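Local coordinates for protein orotidine 5'-phosphate decarboxylase (Methanocaldococcus jannaschii, PDB 4LUI) that probably catalyses the decarboxylation of orotidine 5'-monophosphate to UMP, the last step of de novo UMP synthesis, as a homodimer with a TIM-barrel fold, at residues N73-A78 and N205-V210; V109-V114 and S151-K156; V131-H136 and P169-E174. All coordinates share one frame; numbering follows the deposited sequence.

Contact 1: residues N73-A78 and N205-V210; sequences NKEVIA and NDYVIV
E75 and Y207 reach for each other across the inside of the barrel and meet through a single short hydrogen bond. The two backbones stay well apart, with the CA atoms of E75 and Y207 11.7 Å from each other, so the long side chains bridge the gap. The E75 side chain starts from CB toward the opposing strand. Its CG lies anti to the backbone N (chi1 179°), and the chain runs on fully extended, which carries the carboxylate across to the tyrosine. E75 CD comes within 3.4 Å of Y207 OH. E75 OE1 does the main work: it accepts a hydrogen bond from Y207 OH at 2.6 Å, through its syn lone pair. E75 OE1 also sits at the edge of the tyrosine ring, near the ring plane, 3.3 Å from Y207 CE2. The carboxylate is turned 46° against that plane, so the groups meet at an angle and do not stack. OE2 makes a salt bridge to K127, which occupies the second oxygen and probably helps to fix the rotation of the carboxylate. K23 adds a weak hydrogen bond to the tyrosine hydroxyl. These positive charges would tend to stabilise a carboxylate anion here. Y207 is buried, and its ring packs on M25 and I184 of the neighbouring strands. E75, Y207, K23 and K127 are each the first residue of their strand. The arrangement is a polar layer across the N-terminal end of a TIM barrel, at the end away from the C-terminal strand ends that carry the active site in this fold.

Contact 2: residues V109-V114 and S151-K156; sequences VGEDSV and SEMAKK
E111 and K156 meet with their side chains at about a right angle. K156 is extended throughout, with CG anti to the backbone N (chi1 176°). Its ammonium group arrives at the carboxylate of E111, where K156 NZ gives a hydrogen bond to E111 OE2 at 2.7 Å. The bond uses the syn lone pair of OE2 and forms a salt bridge. K156 CE also lies close to E111 OE2, at 3.4 Å. M153 crosses E111 obliquely, nearer the backbone. M153 has two conformations. In one of them the chain bends at chi3 and M153 SD lies 3.5 Å from E111 CG, so this touch is less certain. In that conformation E111 packs its methylene part on the thioether while its charged end goes to the lysine. With an alanine at E111, the K156 ammonium would probably lose this carboxylate partner, and M153 the packing of the glutamate's methylenes. G110 is the N-cap of helix 111-124, so E111 stands in the first turn, where a negative charge would tend to suit the helix dipole. Q141 of the second subunit packs on M153 and makes a weak hydrogen bond to E111 N. The contact joins the start of helix 111-124 to the later turns of helix 147-157. These are successive helices on the outside of the barrel, and V114, M153 and A154 all rest on M130 of strand 127-131, the strand between them in sequence.

Contact 3: residues V131-H136 and P169-E174; sequences VTEMSH and PERLKE
OE2 of E133 is gripped twice, by R171 NE and by the side-chain amide of Q144. R171 NE bonds E133 OE2 at 2.9 Å and nearly straight, with an N-H...O angle of 165°. It uses the syn lone pair of OE2. Beside it, R171 NH2 gives a second bond to E133 OE1 at 2.8 Å. That nitrogen also comes from the syn side, but 31° out of the carboxylate plane. The arginine therefore holds the carboxylate side-on, with NE and NH2 each taking one oxygen. Both oxygens lie near the guanidinium plane, while the two flat groups as a whole are tilted against each other. R171 leaves helix 169-179 toward the loop and bends at chi2 (64°), which turns its NE edge to the glutamate. E133 is extended and comes from the loop after strand 127-131. R171 CG lies 3.5 Å from E133 OE2, so part of the aliphatic chain also borders the carboxylate. Further along the guanidinium, E174 OE1 lies in its plane and makes a longer salt bridge to R171 NH1, at 3.5 Å. NH2 has a second acidic partner in D148. A147 packs against both E133 and R171. S135, which probably binds substrate, is two residues beyond E133 on the same loop. One arginine thus faces three carboxylates, E133, D148 and E174. Its positive charge probably offsets them and favours the ionised form of the buried E133, and the paired bonds, backed by Q144, probably keep that carboxylate fixed in orientation.

The three contacts belong to one TIM barrel. Contact 1 spans its interior, between strands 75-82 and 207-210. Contacts 2 and 3 lie farther out, their centres about 21 and 18 Å from that of contact 1. Their own centres are about 17 Å apart, and they touch where T132 CG2 packs on A154 and S151 of helix 147-157. Along the chain, both fall between the halves of contact 1, and their segments interleave: 109-114, 131-136, 151-156, 169-174. Both also reach the dimer interface, where H136 bonds to V109 O of the second subunit. Contact 3 of one subunit thus meets contact 2 of the other, while the second subunit does not touch the segments of contact 1.

Contact 1: residues N73-A78 and N205-V210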
# COMPACT_ATOMS: atom_id res chain seq x y z
N ASN B 73 -1.79 -25.52 0.47
CA ASN B 73 -3.16 -25.70 -0.00
C ASN B 73 -4.20 -24.95 0.83
O ASN B 73 -5.37 -25.33 0.88
CB ASN B 73 -3.52 -27.18 -0.09
CG ASN B 73 -4.55 -27.46 -1.16
OD1 ASN B 73 -4.73 -26.67 -2.08
ND2 ASN B 73 -5.24 -28.59 -1.03
N LYS B 74 -3.77 -23.88 1.48
CA LYS B 74 -4.67 -23.04 2.26
C LYS B 74 -4.74 -21.65 1.62
O LYS B 74 -3.91 -21.28 0.79
CB LYS B 74 -4.22 -22.94 3.72
CG LYS B 74 -4.13 -24.28 4.47
CD LYS B 74 -5.50 -24.82 4.83
CE LYS B 74 -5.42 -26.22 5.47
NZ LYS B 74 -5.03 -26.19 6.90
N GLU B 75 -5.74 -20.89 2.04
CA GLU B 75 -6.02 -19.57 1.50
C GLU B 75 -4.87 -18.60 1.76
O GLU B 75 -4.43 -18.46 2.89
CB GLU B 75 -7.29 -19.06 2.19
CG GLU B 75 -7.73 -17.68 1.78
CD GLU B 75 -9.06 -17.34 2.41
OE1 GLU B 75 -9.26 -17.65 3.61
OE2 GLU B 75 -9.92 -16.78 1.69
N VAL B 76 -4.41 -17.90 0.73
CA VAL B 76 -3.35 -16.90 0.90
C VAL B 76 -3.89 -15.51 0.60
O VAL B 76 -4.40 -15.25 -0.49
CB VAL B 76 -2.13 -17.20 0.01
CG1 VAL B 76 -1.09 -16.07 0.11
CG2 VAL B 76 -1.51 -18.53 0.42
N ILE B 77 -3.76 -14.62 1.58
CA ILE B 77 -4.30 -13.26 1.48
C ILE B 77 -3.16 -12.25 1.42
O ILE B 77 -2.24 -12.30 2.23
CB ILE B 77 -5.15 -12.90 2.71
CG1 ILE B 77 -6.32 -13.88 2.86
CG2 ILE B 77 -5.65 -11.46 2.64
CD1 ILE B 77 -7.15 -14.06 1.60
N ALA B 78 -3.20 -11.36 0.43
CA ALA B 78 -2.15 -10.35 0.29
C ALA B 78 -2.54 -9.06 0.98
O ALA B 78 -3.46 -8.36 0.54
CB ALA B 78 -1.85 -10.10 -1.17
N ASN B 205 -17.18 -17.92 9.93
CA ASN B 205 -16.81 -17.14 8.75
C ASN B 205 -15.89 -15.96 9.04
O ASN B 205 -15.40 -15.31 8.12
CB ASN B 205 -18.05 -16.69 8.00
CG ASN B 205 -18.78 -17.86 7.39
OD1 ASN B 205 -18.19 -18.64 6.63
ND2 ASN B 205 -20.04 -18.03 7.74
N ASP B 206 -15.64 -15.70 10.32
CA ASP B 206 -14.64 -14.70 10.71
C ASP B 206 -13.25 -15.33 10.80
O ASP B 206 -13.11 -16.56 10.80
CB ASP B 206 -15.01 -14.06 12.05
CG ASP B 206 -16.35 -13.35 12.00
OD1 ASP B 206 -16.64 -12.68 10.99
OD2 ASP B 206 -17.12 -13.47 12.98
N TYR B 207 -12.22 -14.49 10.87
CA TYR B 207 -10.85 -14.95 11.07
C TYR B 207 -10.23 -14.22 12.24
O TYR B 207 -10.45 -13.02 12.42
CB TYR B 207 -9.97 -14.63 9.86
CG TYR B 207 -10.37 -15.20 8.52
CD1 TYR B 207 -11.46 -14.67 7.81
CD2 TYR B 207 -9.62 -16.21 7.93
CE1 TYR B 207 -11.81 -15.17 6.56
CE2 TYR B 207 -9.96 -16.72 6.68
CZ TYR B 207 -11.05 -16.18 6.00
OH TYR B 207 -11.41 -16.68 4.76
N VAL B 208 -9.45 -14.93 13.04
CA VAL B 208 -8.58 -14.27 14.00
C VAL B 208 -7.14 -14.38 13.52
O VAL B 208 -6.72 -15.42 13.00
CB VAL B 208 -8.70 -14.83 15.44
CG1 VAL B 208 -10.03 -14.41 16.07
CG2 VAL B 208 -8.53 -16.35 15.46
N ILE B 209 -6.40 -13.30 13.68
CA ILE B 209 -5.01 -13.23 13.23
C ILE B 209 -4.06 -13.48 14.39
O ILE B 209 -4.22 -12.91 15.47
CB ILE B 209 -4.67 -11.85 12.68
CG1 ILE B 209 -5.61 -11.44 11.54
CG2 ILE B 209 -3.22 -11.81 12.19
CD1 ILE B 209 -5.45 -9.97 11.16
N VAL B 210 -3.07 -14.32 14.15
CA VAL B 210 -1.94 -14.48 15.06
C VAL B 210 -0.68 -14.32 14.23
O VAL B 210 -0.62 -14.82 13.10
CB VAL B 210 -1.96 -15.85 15.76
CG1 VAL B 210 -0.73 -16.03 16.65
CG2 VAL B 210 -3.24 -16.01 16.58

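Contact 2: residues V109-V114 and S151-K156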
# COMPACT_ATOMS: atom_id res chain seq x y z
N VAL B 109 -9.75 5.58 -0.03
CA VAL B 109 -9.52 6.17 -1.34
C VAL B 109 -10.78 6.20 -2.21
O VAL B 109 -10.78 6.74 -3.31
CB VAL B 109 -8.29 5.55 -2.07
CG1 VAL B 109 -7.03 5.76 -1.26
CG2 VAL B 109 -8.49 4.06 -2.28
N GLY B 110 -11.88 5.63 -1.70
CA GLY B 110 -13.16 5.82 -2.35
C GLY B 110 -13.71 4.57 -3.02
O GLY B 110 -13.01 3.58 -3.21
N GLU B 111 -14.98 4.65 -3.40
CA GLU B 111 -15.68 3.50 -3.97
C GLU B 111 -15.08 2.98 -5.26
O GLU B 111 -14.99 1.78 -5.46
CB GLU B 111 -17.13 3.88 -4.27
CG GLU B 111 -18.06 3.72 -3.11
CD GLU B 111 -19.51 3.88 -3.53
OE1 GLU B 111 -19.83 3.59 -4.70
OE2 GLU B 111 -20.32 4.30 -2.69
N ASP B 112 -14.75 3.89 -6.17
CA ASP B 112 -14.29 3.46 -7.49
C ASP B 112 -12.99 2.67 -7.39
O ASP B 112 -12.80 1.69 -8.11
CB ASP B 112 -14.19 4.63 -8.49
CG ASP B 112 -13.29 5.76 -8.02
OD1 ASP B 112 -12.81 5.74 -6.87
OD2 ASP B 112 -13.07 6.69 -8.83
N SER B 113 -12.11 3.08 -6.49
CA SER B 113 -10.84 2.38 -6.31
C SER B 113 -11.07 0.96 -5.78
O SER B 113 -10.40 0.02 -6.20
CB SER B 113 -9.93 3.16 -5.38
OG SER B 113 -9.53 4.35 -6.01
N VAL B 114 -12.02 0.82 -4.87
CA VAL B 114 -12.35 -0.50 -4.34
C VAL B 114 -12.99 -1.38 -5.42
O VAL B 114 -12.59 -2.54 -5.61
CB VAL B 114 -13.26 -0.39 -3.10
CG1 VAL B 114 -13.70 -1.78 -2.66
CG2 VAL B 114 -12.54 0.35 -1.97
N SER B 151 -17.33 0.91 7.13
CA SER B 151 -18.03 -0.36 7.26
C SER B 151 -19.35 -0.33 6.47
O SER B 151 -19.77 -1.34 5.91
CB SER B 151 -18.26 -0.74 8.72
OG SER B 151 -18.94 0.29 9.42
N GLU B 152 -20.00 0.84 6.42
CA GLU B 152 -21.19 0.99 5.60
C GLU B 152 -20.84 0.83 4.12
O GLU B 152 -21.61 0.24 3.36
CB GLU B 152 -21.89 2.34 5.83
CG GLU B 152 -22.47 2.50 7.23
CD GLU B 152 -22.70 3.95 7.62
OE1 GLU B 152 -22.73 4.82 6.72
OE2 GLU B 152 -22.84 4.21 8.83
N MET B 153 -19.68 1.34 3.71
CA MET B 153 -19.30 1.21 2.31
C MET B 153 -18.93 -0.24 1.97
O MET B 153 -19.21 -0.72 0.88
CB MET B 153 -18.17 2.16 1.94
CG MET B 153 -17.92 2.23 0.45
SD MET B 153 -16.62 3.39 0.03
CE MET B 153 -15.39 2.97 1.25
N ALA B 154 -18.30 -0.92 2.92
CA ALA B 154 -17.98 -2.34 2.74
C ALA B 154 -19.27 -3.14 2.51
O ALA B 154 -19.33 -4.01 1.63
CB ALA B 154 -17.24 -2.87 3.95
N LYS B 155 -20.30 -2.83 3.28
CA LYS B 155 -21.60 -3.50 3.12
C LYS B 155 -22.23 -3.18 1.77
O LYS B 155 -22.74 -4.08 1.09
CB LYS B 155 -22.55 -3.12 4.26
CG LYS B 155 -23.96 -3.68 4.09
CD LYS B 155 -24.78 -3.55 5.37
CE LYS B 155 -24.93 -2.10 5.80
NZ LYS B 155 -25.52 -1.96 7.17
N LYS B 156 -22.20 -1.90 1.38
CA LYS B 156 -22.79 -1.45 0.12
C LYS B 156 -22.13 -2.14 -1.08
O LYS B 156 -22.82 -2.63 -1.98
CB LYS B 156 -22.64 0.06 -0.02
CG LYS B 156 -23.14 0.62 -1.35
CD LYS B 156 -22.81 2.10 -1.48
CE LYS B 156 -23.26 2.63 -2.84
NZ LYS B 156 -22.95 4.07 -3.03

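Contact 3: residues V131-H136 and P169-E174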
# COMPACT_ATOMS: atom_id res chain seq x y z
N VAL B 131 -10.04 -2.67 4.57
CA VAL B 131 -9.69 -2.13 5.88
C VAL B 131 -10.70 -1.05 6.24
O VAL B 131 -10.80 -0.04 5.54
CB VAL B 131 -8.32 -1.45 5.86
CG1 VAL B 131 -8.02 -0.87 7.25
CG2 VAL B 131 -7.25 -2.42 5.46
N THR B 132 -11.44 -1.24 7.32
CA THR B 132 -12.39 -0.22 7.75
C THR B 132 -11.93 0.53 9.00
O THR B 132 -12.46 1.59 9.32
CB THR B 132 -13.80 -0.79 8.05
OG1 THR B 132 -13.73 -1.68 9.17
CG2 THR B 132 -14.39 -1.51 6.82
N GLU B 133 -10.95 -0.02 9.70
CA GLU B 133 -10.58 0.51 11.01
C GLU B 133 -9.20 -0.03 11.40
O GLU B 133 -8.90 -1.18 11.14
CB GLU B 133 -11.65 0.10 12.03
CG GLU B 133 -11.62 0.83 13.37
CD GLU B 133 -12.97 0.79 14.09
OE1 GLU B 133 -14.01 0.65 13.41
OE2 GLU B 133 -12.98 0.92 15.33
N MET B 134 -8.37 0.83 11.98
CA MET B 134 -6.99 0.48 12.32
C MET B 134 -6.71 0.87 13.77
O MET B 134 -7.43 1.70 14.34
CB MET B 134 -6.01 1.15 11.36
CG MET B 134 -6.15 0.63 9.93
SD MET B 134 -4.93 1.40 8.84
CE MET B 134 -3.45 0.52 9.34
N SER B 135 -5.68 0.29 14.36
CA SER B 135 -5.49 0.43 15.80
C SER B 135 -4.22 1.16 16.21
O SER B 135 -3.95 1.32 17.40
CB SER B 135 -5.54 -0.93 16.48
OG SER B 135 -4.48 -1.74 16.03
N HIS B 136 -3.42 1.61 15.25
CA HIS B 136 -2.25 2.42 15.60
C HIS B 136 -2.69 3.83 16.03
O HIS B 136 -3.77 4.29 15.64
CB HIS B 136 -1.25 2.48 14.43
CG HIS B 136 -1.80 3.15 13.22
ND1 HIS B 136 -2.84 2.62 12.48
CD2 HIS B 136 -1.47 4.32 12.61
CE1 HIS B 136 -3.12 3.43 11.48
NE2 HIS B 136 -2.31 4.47 11.54
N PRO B 169 -13.85 -5.12 22.56
CA PRO B 169 -14.87 -6.10 22.15
C PRO B 169 -16.19 -5.42 21.82
O PRO B 169 -16.86 -5.78 20.85
CB PRO B 169 -15.04 -6.97 23.39
CG PRO B 169 -13.68 -6.90 24.07
CD PRO B 169 -13.24 -5.48 23.86
N GLU B 170 -16.57 -4.44 22.63
CA GLU B 170 -17.82 -3.73 22.41
C GLU B 170 -17.80 -3.03 21.05
O GLU B 170 -18.82 -2.95 20.37
CB GLU B 170 -18.09 -2.73 23.54
CG GLU B 170 -18.22 -3.36 24.93
CD GLU B 170 -16.89 -3.53 25.66
OE1 GLU B 170 -15.82 -3.34 25.05
OE2 GLU B 170 -16.93 -3.84 26.87
N ARG B 171 -16.64 -2.52 20.67
CA ARG B 171 -16.49 -1.85 19.38
C ARG B 171 -16.51 -2.85 18.22
O ARG B 171 -17.09 -2.58 17.17
CB ARG B 171 -15.20 -1.03 19.36
CG ARG B 171 -14.88 -0.38 18.02
CD ARG B 171 -15.93 0.66 17.61
NE ARG B 171 -15.70 1.08 16.23
CZ ARG B 171 -16.59 1.70 15.47
NH1 ARG B 171 -17.80 2.00 15.94
NH2 ARG B 171 -16.28 2.02 14.22
N LEU B 172 -15.89 -4.01 18.43
CA LEU B 172 -15.91 -5.07 17.42
C LEU B 172 -17.36 -5.51 17.14
O LEU B 172 -17.75 -5.69 15.98
CB LEU B 172 -15.06 -6.26 17.90
CG LEU B 172 -14.89 -7.43 16.92
CD1 LEU B 172 -14.28 -6.95 15.61
CD2 LEU B 172 -14.00 -8.50 17.54
N LYS B 173 -18.15 -5.64 18.19
CA LYS B 173 -19.56 -5.99 18.03
C LYS B 173 -20.29 -4.94 17.18
O LYS B 173 -21.10 -5.28 16.32
CB LYS B 173 -20.23 -6.16 19.39
CG LYS B 173 -21.67 -6.60 19.32
CD LYS B 173 -22.21 -6.92 20.70
CE LYS B 173 -23.65 -7.44 20.65
NZ LYS B 173 -24.63 -6.38 20.28
N GLU B 174 -20.00 -3.66 17.42
CA GLU B 174 -20.64 -2.60 16.66
C GLU B 174 -20.25 -2.67 15.18
O GLU B 174 -21.09 -2.49 14.29
CB GLU B 174 -20.26 -1.23 17.23
CG GLU B 174 -20.84 -0.97 18.60
CD GLU B 174 -20.32 0.31 19.23
OE1 GLU B 174 -19.18 0.70 18.93
OE2 GLU B 174 -21.06 0.92 20.02